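Local coordinates for protein bacterial fluorinating enzyme homolog (Thermus thermophilus, PDB 2CW5) that hydrolyses S-adenosyl-L-methionine to adenosine and L-methionine, working as a homotrimer without chlorinase or fluorinase activity, at residues C[78-84]-C[105-111]. Residues are numbered along the deposited sequence; the frame is centred on the assembly and turned at random.
Sequences RAVAALG and PRRAFLL
An antiparallel strand pair ending in a classic beta bulge joins 78-84 to 105-111 in the mixed sheet of the N-terminal domain. Strand 79-83 lies between strands 87-89 and 107-110; strand 157-158 follows on the far side of 107-110. The paired axes approach to 4.6 Å at 159°, and strands 79-83 and 107-110 are extended. Val80 faces Leu110 (CA-CA 4.7 Å) and Ala82 faces Ala108 (4.1 Å) as non-hydrogen-bonded pairs. Ala81 with Phe109 and Leu83 with Arg107 are hydrogen-bonded pairs. Ala81 N donates to Phe109 O (3.0 Å), and Phe109 N to Ala81 O (2.7 Å). Leu83 N donates to Arg107 O (2.7 Å), and Leu111 N to Ala79 O (2.9 Å). At the bulge, Arg106 and Arg107 both face Leu83. Leu83 O accepts a bond from Arg106 N (2.7 Å) and a weak one from Arg107 N (3.5 Å). Arg106 has psi -32°, which breaks the extended run.

On the face of Ala81, Leu83 and Phe109, Leu83 (mt) brings CD1 to the ring edge of Phe109 at CE2 (3.5 Å); Phe109 has chi1 m and chi2 -93°. Leu111 (mt), just past the strand, points toward 78-84; its CD2 meets Ala81 CB (3.7 Å). Leu111 also packs on helix 133-147. Val80, Ala82, Ala108 and Leu110 form the other face. Pro105 CB, from the loop, meets Ala82 CB (3.7 Å), and both residues touch Trp100. Arg78 CG lies 3.4 Å from Leu110 CD1, while its guanidinium forms a salt bridge with Asp92. The side chain of Ala79 is about 6 Å from that of His133, a residue probably important for activity. Backbone hydrogen bonds thus set the register, and the cross-strand side-chain contacts are chiefly apolar.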
ATOM      1  N   ARG C  78       1.873  25.835  -9.125  1.00 33.42           N
ATOM      2  CA  ARG C  78       2.592  25.678 -10.420  1.00 32.52           C
ATOM      3  C   ARG C  78       3.207  24.280 -10.538  1.00 30.81           C
ATOM      4  O   ARG C  78       3.863  23.804  -9.613  1.00 29.08           O
ATOM      5  CB  ARG C  78       3.687  26.744 -10.531  1.00 34.80           C
ATOM      6  CG  ARG C  78       4.475  26.686 -11.820  1.00 37.94           C
ATOM      7  CD  ARG C  78       5.328  27.932 -12.039  1.00 39.27           C
ATOM      8  NE  ARG C  78       6.490  28.001 -11.156  1.00 39.66           N
ATOM      9  CZ  ARG C  78       7.504  28.842 -11.336  1.00 40.21           C
ATOM     10  NH1 ARG C  78       7.496  29.681 -12.365  1.00 39.59           N
ATOM     11  NH2 ARG C  78       8.531  28.846 -10.497  1.00 40.68           N
ATOM     12  N   ALA C  79       2.984  23.628 -11.677  1.00 28.76           N
ATOM     13  CA  ALA C  79       3.521  22.289 -11.930  1.00 28.31           C
ATOM     14  C   ALA C  79       4.812  22.425 -12.731  1.00 27.09           C
ATOM     15  O   ALA C  79       4.823  23.041 -13.795  1.00 26.51           O
ATOM     16  CB  ALA C  79       2.506  21.452 -12.703  1.00 28.07           C
ATOM     17  N   VAL C  80       5.899  21.843 -12.228  1.00 25.33           N
ATOM     18  CA  VAL C  80       7.179  21.957 -12.917  1.00 24.41           C
ATOM     19  C   VAL C  80       8.002  20.684 -13.052  1.00 24.87           C
ATOM     20  O   VAL C  80       7.714  19.648 -12.453  1.00 23.81           O
ATOM     21  CB  VAL C  80       8.103  22.989 -12.220  1.00 24.47           C
ATOM     22  CG1 VAL C  80       7.442  24.355 -12.187  1.00 24.32           C
ATOM     23  CG2 VAL C  80       8.430  22.520 -10.804  1.00 22.76           C
ATOM     24  N   ALA C  81       9.038  20.799 -13.874  1.00 24.41           N
ATOM     25  CA  ALA C  81      10.007  19.745 -14.097  1.00 22.40           C
ATOM     26  C   ALA C  81      11.323  20.505 -13.922  1.00 25.01           C
ATOM     27  O   ALA C  81      11.490  21.586 -14.491  1.00 23.08           O
ATOM     28  CB  ALA C  81       9.895  19.206 -15.502  1.00 23.92           C
ATOM     29  N   ALA C  82      12.224  19.971 -13.105  1.00 24.14           N
ATOM     30  CA  ALA C  82      13.526  20.597 -12.864  1.00 23.74           C
ATOM     31  C   ALA C  82      14.591  19.567 -13.222  1.00 24.75           C
ATOM     32  O   ALA C  82      14.474  18.397 -12.856  1.00 23.97           O
ATOM     33  CB  ALA C  82      13.652  21.014 -11.408  1.00 24.09           C
ATOM     34  N   LEU C  83      15.628  20.003 -13.927  1.00 24.31           N
ATOM     35  CA  LEU C  83      16.677  19.099 -14.383  1.00 26.73           C
ATOM     36  C   LEU C  83      18.047  19.312 -13.747  1.00 24.85           C
ATOM     37  O   LEU C  83      18.588  20.416 -13.765  1.00 26.05           O
ATOM     38  CB  LEU C  83      16.819  19.220 -15.902  1.00 28.09           C
ATOM     39  CG  LEU C  83      15.522  19.258 -16.721  1.00 33.20           C
ATOM     40  CD1 LEU C  83      15.838  19.695 -18.148  1.00 33.50           C
ATOM     41  CD2 LEU C  83      14.851  17.895 -16.709  1.00 32.52           C
ATOM     42  N   GLY C  84      18.594  18.233 -13.195  1.00 24.61           N
ATOM     43  CA  GLY C  84      19.911  18.260 -12.584  1.00 25.03           C
ATOM     44  C   GLY C  84      20.519  16.913 -12.927  1.00 25.96           C
ATOM     45  O   GLY C  84      20.277  16.406 -14.027  1.00 24.40           O
ATOM     46  N   PRO C 105      19.042  21.998  -9.402  1.00 27.12           N
ATOM     47  CA  PRO C 105      18.667  21.977 -10.817  1.00 28.65           C
ATOM     48  C   PRO C 105      19.304  23.088 -11.642  1.00 29.53           C
ATOM     49  O   PRO C 105      19.568  24.185 -11.143  1.00 28.35           O
ATOM     50  CB  PRO C 105      17.142  22.077 -10.773  1.00 28.19           C
ATOM     51  CG  PRO C 105      16.892  22.854  -9.530  1.00 29.57           C
ATOM     52  CD  PRO C 105      17.867  22.243  -8.548  1.00 26.98           C
ATOM     53  N   ARG C 106      19.555  22.784 -12.909  1.00 31.35           N
ATOM     54  CA  ARG C 106      20.154  23.737 -13.835  1.00 33.51           C
ATOM     55  C   ARG C 106      19.060  24.384 -14.683  1.00 32.64           C
ATOM     56  O   ARG C 106      19.176  25.543 -15.079  1.00 33.55           O
ATOM     57  CB  ARG C 106      21.157  23.018 -14.739  1.00 36.93           C
ATOM     58  CG  ARG C 106      22.325  22.390 -13.994  1.00 43.58           C
ATOM     59  CD  ARG C 106      23.371  23.427 -13.608  1.00 48.31           C
ATOM     60  NE  ARG C 106      24.073  23.943 -14.782  1.00 52.81           N
ATOM     61  CZ  ARG C 106      25.059  24.834 -14.739  1.00 54.78           C
ATOM     62  NH1 ARG C 106      25.469  25.321 -13.573  1.00 56.21           N
ATOM     63  NH2 ARG C 106      25.638  25.238 -15.863  1.00 55.05           N
ATOM     64  N   ARG C 107      17.999  23.629 -14.955  1.00 30.93           N
ATOM     65  CA  ARG C 107      16.878  24.130 -15.749  1.00 29.83           C
ATOM     66  C   ARG C 107      15.536  23.675 -15.183  1.00 29.18           C
ATOM     67  O   ARG C 107      15.445  22.617 -14.567  1.00 27.70           O
ATOM     68  CB  ARG C 107      16.995  23.655 -17.203  1.00 30.75           C
ATOM     69  CG  ARG C 107      18.155  24.270 -17.966  1.00 33.34           C
ATOM     70  CD  ARG C 107      18.030  23.995 -19.455  1.00 35.83           C
ATOM     71  NE  ARG C 107      18.158  22.577 -19.769  1.00 36.60           N
ATOM     72  CZ  ARG C 107      17.852  22.049 -20.950  1.00 38.68           C
ATOM     73  NH1 ARG C 107      17.397  22.826 -21.925  1.00 36.87           N
ATOM     74  NH2 ARG C 107      17.998  20.748 -21.157  1.00 37.61           N
ATOM     75  N   ALA C 108      14.501  24.483 -15.395  1.00 28.44           N
ATOM     76  CA  ALA C 108      13.156  24.166 -14.921  1.00 27.26           C
ATOM     77  C   ALA C 108      12.165  24.506 -16.026  1.00 28.97           C
ATOM     78  O   ALA C 108      12.414  25.406 -16.833  1.00 27.95           O
ATOM     79  CB  ALA C 108      12.835  24.964 -13.666  1.00 27.01           C
ATOM     80  N   PHE C 109      11.041  23.792 -16.055  1.00 29.10           N
ATOM     81  CA  PHE C 109      10.021  23.997 -17.079  1.00 30.99           C
ATOM     82  C   PHE C 109       8.604  23.913 -16.522  1.00 32.32           C
ATOM     83  O   PHE C 109       8.332  23.137 -15.607  1.00 31.67           O
ATOM     84  CB  PHE C 109      10.167  22.935 -18.173  1.00 31.75           C
ATOM     85  CG  PHE C 109      11.480  22.979 -18.900  1.00 32.74           C
ATOM     86  CD1 PHE C 109      11.612  23.702 -20.080  1.00 34.67           C
ATOM     87  CD2 PHE C 109      12.586  22.302 -18.402  1.00 32.88           C
ATOM     88  CE1 PHE C 109      12.829  23.748 -20.754  1.00 33.51           C
ATOM     89  CE2 PHE C 109      13.805  22.343 -19.065  1.00 32.46           C
ATOM     90  CZ  PHE C 109      13.927  23.067 -20.245  1.00 33.00           C
ATOM     91  N   LEU C 110       7.705  24.718 -17.083  1.00 32.94           N
ATOM     92  CA  LEU C 110       6.303  24.698 -16.677  1.00 32.84           C
ATOM     93  C   LEU C 110       5.696  23.489 -17.378  1.00 31.59           C
ATOM     94  O   LEU C 110       5.990  23.243 -18.545  1.00 31.23           O
ATOM     95  CB  LEU C 110       5.589  25.972 -17.139  1.00 34.68           C
ATOM     96  CG  LEU C 110       5.169  26.970 -16.062  1.00 38.26           C
ATOM     97  CD1 LEU C 110       4.112  26.341 -15.161  1.00 36.84           C
ATOM     98  CD2 LEU C 110       6.387  27.395 -15.257  1.00 37.81           C
ATOM     99  N   LEU C 111       4.858  22.731 -16.678  1.00 30.55           N
ATOM    100  CA  LEU C 111       4.257  21.551 -17.288  1.00 31.81           C
ATOM    101  C   LEU C 111       2.909  21.833 -17.944  1.00 33.97           C
ATOM    102  O   LEU C 111       1.951  22.219 -17.277  1.00 34.19           O
ATOM    103  CB  LEU C 111       4.096  20.434 -16.251  1.00 28.63           C
ATOM    104  CG  LEU C 111       5.369  19.938 -15.555  1.00 27.08           C
ATOM    105  CD1 LEU C 111       5.034  18.722 -14.704  1.00 22.19           C
ATOM    106  CD2 LEU C 111       6.424  19.584 -16.587  1.00 28.11           C
TER